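Long-range contacts in cerato-platanin 1 (Moniliophthora perniciosa, PDB 3SUJ), which has no established function but belongs to the secreted cerato-platanins, small fungal proteins with a double-psi beta-barrel fold, and binds zinc ions: residues A2-S6 and E88-A92; I78-A82 and V118-C123. All blocks are in the same frame, centred on the assembly; numbering follows the deposited sequence.

Both contacts reach the same mixed sheet of the double-psi beta barrel, and each runs from buried residues to an exposed end where an acidic side chain binds zinc. Contact 1 is strand against strand: 2-6 and 88-92 pair in parallel through three backbone hydrogen bonds. Contact 2 has no backbone hydrogen bond between its segments; the turn at 118-123 packs by side chains on strand 76-83, with a disulfide at its buried end. Their centres lie about 15 Å apart, yet they meet inside the barrel, where Met80 packs against Phe90 (CE to CD2, 3.8 Å) and Ala92 (SD to CB, 3.8 Å).

Contact 1: A2-S6 and E88-A92; sequences AVKLS and EGFTA. With ZN (zinc ion), chain F.
Gly89 opens this parallel strand pairing with backbone angles that call for glycine (phi/psi 78/-147°): a CB there would jam against the carbonyl oxygen of the residue before and collide with Lys4 O. From it the chain enters strand 90-92, which runs alongside strand 3-6; the axes of the short segments come within 4.6 Å, at 24° between their N-to-C directions. Leu5 pairs with Phe90 and Ser6 with Thr91, at CA-CA distances of 4.8 and 4.5 Å. Three backbone hydrogen bonds of 2.9 Å hold this register: Phe90 N to Lys4 O, Ser6 N to Phe90 O, and Ala92 N to Ser6 O.

Leu5 and Phe90 share the buried face. Leu5 (chi1 t, chi2 p) brings CD1 to 3.8 Å from Phe90 CB and 4.0 Å from Ala92 CB, while Val3 CG2 lies 3.8 Å from Phe90 CD1. The Phe90 ring (chi1 m) also packs edge-to-face with Tyr64, within the barrel. On the other face, Ser6 OG bonds to Thr110 and Thr91 OG1 to Ser86, and a water links Ser6 OG (2.9 Å) to Phe90 O (2.9 Å) and Glu88 O (3.3 Å). Strand 111-118 flanks 3-6 on its other edge, so 3-6 is an interior strand of the sheet.

At the exposed end Glu88, extended with chi1 and chi2 t, binds zinc through OE2 at 1.8 Å. A water joins Lys4 NZ (3.3 Å, weak) to Glu88 OE2 (3.3 Å). The carboxylate is therefore engaged by metal and solvent, while the backbone bonds and apolar side chains join the strands.

Contact 2: I78-A82 and V118-C123; sequences IYMVA and VDFSRC. With ZN (zinc ion), chain D.
Residues 78-82 lie in regular beta conformation within strand 76-83, whereas 118-123 leaves strand 111-118 and coils into a turn, with helical phi/psi from Phe120 to Cys123. Arg122 N bonds to Asp119 O and Cys123 N to Phe120 O, both at 2.9 Å. The backbones come closest at Tyr79 and Cys123, CA-CA 5.1 Å, where a water lies 2.8 Å from Tyr79 O and 3.2 Å from Cys123 O.

Tyr79 and Val81 point toward the turn and Met80 away from it, into the barrel. Tyr79 (chi1 m) places CB 3.8 Å from Cys123 SG and the edge of its ring, CD1, 4.1 Å from Val118 CG2. Its OH accepts a weak 3.2 Å bond from Arg122 NH2 and also bonds to Gln65. Val81 (chi1 t) sets CG2 3.7 Å from Cys123 CB and 3.8 Å from Phe120 CE1. Facing outward, Asp119 binds zinc through OD1 at 2.0 Å, while OD2 accepts from Ser121 N (2.8 Å) and Ser121 OG (2.5 Å).

The bond to Ser121 N makes an Asx turn, and the disulfide from Cys123 to Cys63 ties this C-terminal turn to strand 63-68 of the double-psi barrel.

Contact 1: A2-S6 and E88-A92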
loop_
_atom_site.group_PDB
_atom_site.type_symbol
_atom_site.label_atom_id
_atom_site.label_comp_id
_atom_site.label_asym_id
_atom_site.label_seq_id
_atom_site.Cartn_x
_atom_site.Cartn_y
_atom_site.Cartn_z
ATOM N N ALA A 2 -13.548 5.116 -8.811
ATOM C CA ALA A 2 -12.666 4.042 -8.246
ATOM C C ALA A 2 -11.308 3.952 -8.988
ATOM O O ALA A 2 -11.027 4.589 -10.048
ATOM C CB ALA A 2 -13.416 2.721 -8.343
ATOM N N VAL A 3 -10.442 3.190 -8.344
ATOM C CA VAL A 3 -9.119 2.958 -8.912
ATOM C C VAL A 3 -8.789 1.517 -8.726
ATOM O O VAL A 3 -9.435 0.775 -8.003
ATOM C CB VAL A 3 -8.014 3.765 -8.194
ATOM C CG1 VAL A 3 -8.194 5.295 -8.476
ATOM C CG2 VAL A 3 -7.998 3.331 -6.677
ATOM N N LYS A 4 -7.799 1.099 -9.470
ATOM C CA LYS A 4 -7.356 -0.287 -9.419
ATOM C C LYS A 4 -6.482 -0.602 -8.250
ATOM O O LYS A 4 -5.602 0.208 -7.881
ATOM C CB LYS A 4 -6.562 -0.601 -10.686
ATOM C CG LYS A 4 -7.425 -0.608 -11.929
ATOM C CD LYS A 4 -6.530 -0.995 -13.144
ATOM C CE LYS A 4 -7.230 -0.524 -14.364
ATOM N NZ LYS A 4 -7.496 -1.551 -15.410
ATOM N N LEU A 5 -6.659 -1.769 -7.689
ATOM C CA LEU A 5 -5.791 -2.327 -6.668
ATOM C C LEU A 5 -5.302 -3.715 -7.134
ATOM O O LEU A 5 -6.121 -4.597 -7.391
ATOM C CB LEU A 5 -6.519 -2.445 -5.321
ATOM C CG LEU A 5 -5.673 -3.173 -4.273
ATOM C CD1 LEU A 5 -4.469 -2.427 -3.837
ATOM C CD2 LEU A 5 -6.512 -3.506 -3.079
ATOM N N SER A 6 -3.997 -3.866 -7.110
ATOM C CA SER A 6 -3.312 -5.143 -7.432
ATOM C C SER A 6 -2.488 -5.523 -6.256
ATOM O O SER A 6 -2.468 -4.784 -5.241
ATOM C CB SER A 6 -2.414 -4.942 -8.627
ATOM O OG SER A 6 -3.277 -4.576 -9.743
ATOM N N GLU A 88 -0.165 2.660 -12.188
ATOM C CA GLU A 88 -1.541 3.098 -12.173
ATOM C C GLU A 88 -2.361 2.550 -11.037
ATOM O O GLU A 88 -2.705 1.344 -11.005
ATOM C CB GLU A 88 -2.284 2.658 -13.496
ATOM C CG GLU A 88 -3.631 3.405 -13.759
ATOM C CD GLU A 88 -4.106 3.392 -15.238
ATOM O OE1 GLU A 88 -3.448 4.014 -16.085
ATOM O OE2 GLU A 88 -5.193 2.820 -15.530
ATOM N N GLY A 89 -2.913 3.336 -10.201
ATOM C CA GLY A 89 -3.629 2.821 -9.080
ATOM C C GLY A 89 -2.669 2.363 -8.003
ATOM O O GLY A 89 -1.600 2.988 -7.777
ATOM N N PHE A 90 -3.050 1.337 -7.276
ATOM C CA PHE A 90 -2.334 0.920 -6.084
ATOM C C PHE A 90 -1.924 -0.541 -6.227
ATOM O O PHE A 90 -2.631 -1.345 -6.877
ATOM C CB PHE A 90 -3.280 1.008 -4.873
ATOM C CG PHE A 90 -3.555 2.442 -4.459
ATOM C CD1 PHE A 90 -4.459 3.231 -5.167
ATOM C CD2 PHE A 90 -2.808 3.018 -3.466
ATOM C CE1 PHE A 90 -4.600 4.632 -4.878
ATOM C CE2 PHE A 90 -3.025 4.358 -3.167
ATOM C CZ PHE A 90 -3.867 5.110 -3.879
ATOM N N THR A 91 -0.831 -0.891 -5.547
ATOM C CA THR A 91 -0.358 -2.296 -5.505
ATOM C C THR A 91 -0.013 -2.560 -4.057
ATOM O O THR A 91 1.028 -2.032 -3.581
ATOM C CB THR A 91 0.837 -2.509 -6.394
ATOM O OG1 THR A 91 0.530 -2.169 -7.724
ATOM C CG2 THR A 91 1.236 -3.981 -6.332
ATOM N N ALA A 92 -0.745 -3.423 -3.357
ATOM C CA ALA A 92 -0.490 -3.712 -1.938
ATOM C C ALA A 92 0.162 -5.049 -1.774
ATOM O O ALA A 92 0.362 -5.799 -2.731
ATOM C CB ALA A 92 -1.783 -3.643 -1.164
HETATM ZN ZN ZN F . -5.768 3.256 -17.196
HETATM O O HOH W 1 -7.396 1.187 -17.335
HETATM O O HOH W 2 -3.157 -1.641 -9.693
#

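Contact 2: I78-A82 and V118-C123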
loop_
_atom_site.group_PDB
_atom_site.type_symbol
_atom_site.label_atom_id
_atom_site.label_comp_id
_atom_site.label_asym_id
_atom_site.label_seq_id
_atom_site.Cartn_x
_atom_site.Cartn_y
_atom_site.Cartn_z
ATOM N N ILE A 78 -9.132 -1.323 3.904
ATOM C CA ILE A 78 -7.807 -1.436 4.520
ATOM C C ILE A 78 -7.128 -0.085 4.463
ATOM O O ILE A 78 -7.606 0.779 3.749
ATOM C CB ILE A 78 -6.875 -2.498 3.757
ATOM C CG1 ILE A 78 -6.739 -2.169 2.277
ATOM C CG2 ILE A 78 -7.427 -3.930 4.013
ATOM C CD1 ILE A 78 -5.589 -2.865 1.473
ATOM N N TYR A 79 -6.024 0.059 5.166
ATOM C CA TYR A 79 -5.323 1.366 5.331
ATOM C C TYR A 79 -3.901 1.092 4.946
ATOM O O TYR A 79 -3.216 0.309 5.617
ATOM C CB TYR A 79 -5.464 1.866 6.780
ATOM C CG TYR A 79 -6.950 2.040 7.125
ATOM C CD1 TYR A 79 -7.622 3.229 6.868
ATOM C CD2 TYR A 79 -7.692 0.956 7.566
ATOM C CE1 TYR A 79 -8.979 3.361 7.089
ATOM C CE2 TYR A 79 -9.093 1.040 7.780
ATOM C CZ TYR A 79 -9.679 2.271 7.569
ATOM O OH TYR A 79 -11.085 2.358 7.712
ATOM N N MET A 80 -3.480 1.613 3.833
ATOM C CA MET A 80 -2.167 1.250 3.259
ATOM C C MET A 80 -1.211 2.416 3.301
ATOM O O MET A 80 -1.559 3.475 2.837
ATOM C CB MET A 80 -2.398 0.806 1.776
ATOM C CG MET A 80 -1.168 0.111 1.160
ATOM S SD MET A 80 -1.079 0.053 -0.633
ATOM C CE MET A 80 -0.397 1.670 -0.838
ATOM N N VAL A 81 0.033 2.149 3.744
ATOM C CA VAL A 81 1.071 3.129 3.650
ATOM C C VAL A 81 1.710 3.059 2.266
ATOM O O VAL A 81 2.213 1.954 1.901
ATOM C CB VAL A 81 2.139 2.943 4.768
ATOM C CG1 VAL A 81 3.245 4.007 4.617
ATOM C CG2 VAL A 81 1.448 2.993 6.167
ATOM N N ALA A 82 1.788 4.147 1.543
ATOM C CA ALA A 82 2.390 4.165 0.242
ATOM C C ALA A 82 3.868 4.501 0.327
ATOM O O ALA A 82 4.304 5.484 0.920
ATOM C CB ALA A 82 1.739 5.230 -0.588
ATOM N N VAL A 118 -6.257 9.438 4.105
ATOM C CA VAL A 118 -6.739 9.650 5.478
ATOM C C VAL A 118 -5.545 9.935 6.385
ATOM O O VAL A 118 -4.391 9.846 6.016
ATOM C CB VAL A 118 -7.545 8.418 5.984
ATOM C CG1 VAL A 118 -8.780 8.169 5.129
ATOM C CG2 VAL A 118 -6.660 7.112 5.999
ATOM N N ASP A 119 -5.839 10.352 7.604
ATOM C CA ASP A 119 -4.786 10.628 8.566
ATOM C C ASP A 119 -3.935 9.420 8.752
ATOM O O ASP A 119 -4.425 8.318 8.855
ATOM C CB ASP A 119 -5.465 10.922 9.900
ATOM C CG ASP A 119 -4.513 11.495 10.933
ATOM O OD1 ASP A 119 -4.348 12.701 10.880
ATOM O OD2 ASP A 119 -3.885 10.732 11.683
ATOM N N PHE A 120 -2.636 9.635 8.974
ATOM C CA PHE A 120 -1.690 8.567 9.099
ATOM C C PHE A 120 -2.005 7.692 10.299
ATOM O O PHE A 120 -1.673 6.499 10.318
ATOM C CB PHE A 120 -0.294 9.120 9.183
ATOM C CG PHE A 120 0.737 8.026 9.088
ATOM C CD1 PHE A 120 1.088 7.495 7.821
ATOM C CD2 PHE A 120 1.207 7.381 10.229
ATOM C CE1 PHE A 120 1.944 6.442 7.714
ATOM C CE2 PHE A 120 2.088 6.258 10.105
ATOM C CZ PHE A 120 2.464 5.811 8.812
ATOM N N SER A 121 -2.636 8.285 11.348
ATOM C CA SER A 121 -3.030 7.504 12.464
ATOM C C SER A 121 -3.892 6.256 12.084
ATOM O O SER A 121 -3.883 5.248 12.819
ATOM C CB SER A 121 -3.873 8.290 13.493
ATOM O OG SER A 121 -5.018 8.829 12.879
ATOM N N ARG A 122 -4.627 6.350 10.955
ATOM C CA ARG A 122 -5.522 5.252 10.558
ATOM C C ARG A 122 -4.699 4.030 10.099
ATOM O O ARG A 122 -5.140 2.873 10.174
ATOM C CB ARG A 122 -6.454 5.729 9.424
ATOM C CG ARG A 122 -7.404 6.965 9.663
ATOM C CD ARG A 122 -8.493 6.646 10.623
ATOM N NE ARG A 122 -9.466 5.716 10.051
ATOM C CZ ARG A 122 -10.487 6.159 9.313
ATOM N NH1 ARG A 122 -10.599 7.403 8.928
ATOM N NH2 ARG A 122 -11.346 5.285 8.869
ATOM N N CYS A 123 -3.445 4.250 9.700
ATOM C CA CYS A 123 -2.573 3.148 9.267
ATOM C C CYS A 123 -1.824 2.570 10.487
ATOM O O CYS A 123 -1.200 1.554 10.402
ATOM C CB CYS A 123 -1.550 3.671 8.209
ATOM S SG CYS A 123 -2.159 3.743 6.529
HETATM ZN ZN ZN D . -3.441 13.428 12.476
HETATM O O HOH W 3 -2.902 -0.262 8.343
#